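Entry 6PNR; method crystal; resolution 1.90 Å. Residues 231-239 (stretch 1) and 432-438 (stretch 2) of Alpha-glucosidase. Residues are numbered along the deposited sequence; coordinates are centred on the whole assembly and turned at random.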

# COMPACT_ATOMS: atom_id res chain seq x y z
N GLN A 231 36.17 7.07 -10.84
CA GLN A 231 36.65 5.70 -10.72
C GLN A 231 38.00 5.54 -11.43
O GLN A 231 38.28 6.24 -12.41
N PRO A 232 38.85 4.62 -10.98
CA PRO A 232 40.05 4.29 -11.74
C PRO A 232 39.68 3.56 -13.02
O PRO A 232 38.55 3.10 -13.20
N LYS A 233 40.65 3.43 -13.92
CA LYS A 233 40.49 2.52 -15.04
C LYS A 233 40.37 1.08 -14.52
O LYS A 233 40.89 0.73 -13.46
N LEU A 234 39.65 0.26 -15.28
CA LEU A 234 39.56 -1.15 -14.95
C LEU A 234 40.88 -1.86 -15.30
O LEU A 234 41.56 -1.47 -16.26
N PRO A 235 41.25 -2.90 -14.56
CA PRO A 235 42.46 -3.66 -14.89
C PRO A 235 42.41 -4.20 -16.31
O PRO A 235 41.35 -4.62 -16.79
N ASP A 236 43.57 -4.19 -16.99
CA ASP A 236 43.60 -4.67 -18.37
C ASP A 236 43.09 -6.10 -18.51
O ASP A 236 42.56 -6.47 -19.56
N TRP A 237 43.26 -6.93 -17.48
CA TRP A 237 42.90 -8.34 -17.65
C TRP A 237 41.39 -8.57 -17.78
O TRP A 237 41.00 -9.64 -18.25
N VAL A 238 40.54 -7.61 -17.38
CA VAL A 238 39.10 -7.87 -17.50
C VAL A 238 38.72 -8.05 -18.97
O VAL A 238 37.77 -8.78 -19.28
N TYR A 239 39.45 -7.41 -19.88
CA TYR A 239 39.10 -7.47 -21.30
C TYR A 239 39.52 -8.77 -21.96
O TYR A 239 39.25 -8.93 -23.16
N LYS A 432 47.35 -1.51 -5.34
CA LYS A 432 46.73 -2.30 -6.40
C LYS A 432 45.57 -1.58 -7.10
O LYS A 432 44.89 -2.21 -7.92
N LEU A 433 45.33 -0.29 -6.84
CA LEU A 433 44.34 0.45 -7.61
C LEU A 433 44.66 0.37 -9.09
O LEU A 433 45.81 0.55 -9.50
N GLY A 434 43.64 0.08 -9.90
CA GLY A 434 43.86 -0.21 -11.31
C GLY A 434 44.32 -1.62 -11.61
O GLY A 434 44.39 -1.99 -12.79
N ASP A 435 44.63 -2.44 -10.60
CA ASP A 435 45.07 -3.81 -10.87
C ASP A 435 44.12 -4.87 -10.35
O ASP A 435 44.09 -5.98 -10.89
N VAL A 436 43.38 -4.57 -9.30
CA VAL A 436 42.34 -5.46 -8.79
C VAL A 436 41.04 -4.67 -8.79
O VAL A 436 41.05 -3.44 -8.71
N VAL A 437 39.93 -5.38 -8.88
CA VAL A 437 38.65 -4.68 -8.96
C VAL A 437 37.63 -5.39 -8.08
O VAL A 437 37.52 -6.62 -8.11
N TYR A 438 36.89 -4.62 -7.29
CA TYR A 438 35.75 -5.15 -6.55
C TYR A 438 34.49 -4.51 -7.10
O TYR A 438 34.53 -3.42 -7.68

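Which side chains point into the space between the two stretches? From stretch 1, Pro 232, Pro 235 and Val 238 send their CA-to-CB bonds toward stretch 2, and Val 437 answers from the strand that it forms with Tyr 438 and that continues later in the chain. The backbones come nearest at Pro 235 and Asp 435, whose CA atoms lie 4.8 Å apart. Here the ring of Pro 235 has a C-gamma exo pucker. The distance from CG of Pro 235 to the backbone C of Asp 435 is 3.5 Å, and CD of Pro 235 lies 4.0 Å from CB of Val 437. The side chain of Asp 435 itself leaves the contact, its CA-to-CB bond pointing away with chi1 in the m well, so Pro 235 meets backbone here.

How does Val 437 serve so many neighbours? Its chi1 of 54° (p) places CG1 and CG2 in different surroundings. CG2 lies 4.0 Å from CD2 of Leu 234, while CG1 is 4.0 Å from CH2 of Trp 237 and 4.4 Å from CG1 of Val 238, which adopts the m rotamer. Leu 234 reaches this cluster although its CA-to-CB bond points away: with chi1 at -68° (m) and chi2 at 170° (t), the end of the chain comes back nearer to stretch 2. The result is a small apolar group around one valine, all of its members buried except the partly exposed tryptophan.

What does the indole of Trp 237 meet? Its CA-to-CB bond runs sideways, but chi1 of 55° (p) and chi2 of -98° bring the ring end nearer to stretch 2. There NE1 donates a hydrogen bond to the backbone O of Asp 435, with an NE1 to O distance of 3.0 Å and an N-H...acceptor angle of 165°. The acceptor sits at the ring edge, near the plane, as a nearly straight indole N-H bond requires. One ring orientation therefore satisfies the polar NE1 and also sets CH2 against Val 437.

How does the contact close around Gly 434? With no side chain, this residue offers backbone alone; its phi/psi of 80/-7 would jam a CB against the preceding carbonyl O, which by itself calls for glycine. Its CA lies 3.8 Å from the O of Lys 233, and its own O receives a CA-H...O contact from CA of Pro 235 at 3.3 Å. Water 1 adds a polar link, accepting from N of Asp 236 at 3.0 Å and donating a weak hydrogen bond to O of Gly 434 at 3.4 Å. Beside the glycine, Pro 232, again C-gamma exo, places CG 4.0 Å from CD2 of Leu 433. That leucine starts sideways, and its chi1 of -95°, between wells, with chi2 at -161° (t), carries its end nearer to the proline. Lys 233, an exposed residue, leads its end away through an m, t, m, t chain.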

# COMPACT_ATOMS: atom_id res chain seq x y z
CB GLN A 231 35.64 4.72 -11.32
CG GLN A 231 34.26 4.72 -10.62
CD GLN A 231 33.28 5.71 -11.23
OE1 GLN A 231 32.83 5.53 -12.36
NE2 GLN A 231 32.95 6.76 -10.48
CB PRO A 232 40.86 3.38 -10.81
CG PRO A 232 40.11 3.32 -9.52
CD PRO A 232 38.71 3.76 -9.78
CB LYS A 233 41.68 2.64 -16.00
CG LYS A 233 41.83 4.05 -16.56
CD LYS A 233 42.87 4.13 -17.68
CE LYS A 233 44.26 3.77 -17.19
NZ LYS A 233 45.25 3.74 -18.32
CB LEU A 234 38.41 -1.81 -15.72
CG LEU A 234 37.00 -1.41 -15.33
CD1 LEU A 234 36.02 -1.98 -16.34
CD2 LEU A 234 36.66 -1.92 -13.92
CB PRO A 235 42.47 -4.80 -13.87
CG PRO A 235 41.63 -4.31 -12.72
CD PRO A 235 40.57 -3.43 -13.36
CB ASP A 236 45.02 -4.59 -18.94
CG ASP A 236 45.27 -3.31 -19.73
OD1 ASP A 236 44.29 -2.61 -20.05
OD2 ASP A 236 46.45 -3.00 -20.02
CB TRP A 237 43.45 -9.21 -16.51
CG TRP A 237 43.07 -8.78 -15.11
CD1 TRP A 237 43.84 -8.06 -14.24
CD2 TRP A 237 41.86 -9.08 -14.40
NE1 TRP A 237 43.19 -7.89 -13.05
CE2 TRP A 237 41.97 -8.50 -13.12
CE3 TRP A 237 40.69 -9.78 -14.72
CZ2 TRP A 237 40.96 -8.59 -12.17
CZ3 TRP A 237 39.68 -9.88 -13.77
CH2 TRP A 237 39.83 -9.28 -12.51
CB VAL A 238 38.22 -6.79 -16.83
CG1 VAL A 238 38.68 -6.46 -15.42
CG2 VAL A 238 38.11 -5.53 -17.69
CB TYR A 239 39.73 -6.28 -22.05
CG TYR A 239 39.34 -4.95 -21.44
CD1 TYR A 239 38.08 -4.38 -21.67
CD2 TYR A 239 40.20 -4.28 -20.59
CE1 TYR A 239 37.71 -3.18 -21.08
CE2 TYR A 239 39.85 -3.07 -20.00
CZ TYR A 239 38.61 -2.52 -20.25
OH TYR A 239 38.28 -1.32 -19.66
CB LYS A 432 46.25 -3.65 -5.84
CG LYS A 432 47.36 -4.65 -5.60
CD LYS A 432 48.16 -4.86 -6.88
CE LYS A 432 49.41 -5.69 -6.65
NZ LYS A 432 49.11 -7.13 -6.44
CB LEU A 433 44.28 1.91 -7.18
CG LEU A 433 43.28 2.43 -6.15
CD1 LEU A 433 43.17 3.95 -6.30
CD2 LEU A 433 41.90 1.78 -6.28
CB ASP A 435 46.45 -4.07 -10.26
CG ASP A 435 47.51 -3.12 -10.78
OD1 ASP A 435 47.44 -2.72 -11.96
OD2 ASP A 435 48.41 -2.77 -9.99
CB VAL A 436 42.65 -6.00 -7.37
CG1 VAL A 436 44.05 -6.58 -7.29
CG2 VAL A 436 42.44 -4.92 -6.35
CB VAL A 437 38.15 -4.57 -10.42
CG1 VAL A 437 38.09 -5.94 -11.10
CG2 VAL A 437 36.80 -3.85 -10.47
CB TYR A 438 35.87 -4.92 -5.03
CG TYR A 438 36.20 -3.48 -4.68
CD1 TYR A 438 37.52 -3.04 -4.64
CD2 TYR A 438 35.19 -2.57 -4.40
CE1 TYR A 438 37.83 -1.72 -4.34
CE2 TYR A 438 35.49 -1.23 -4.11
CZ TYR A 438 36.81 -0.82 -4.08
OH TYR A 438 37.11 0.50 -3.80
O HOH W 1 45.92 -3.03 -15.59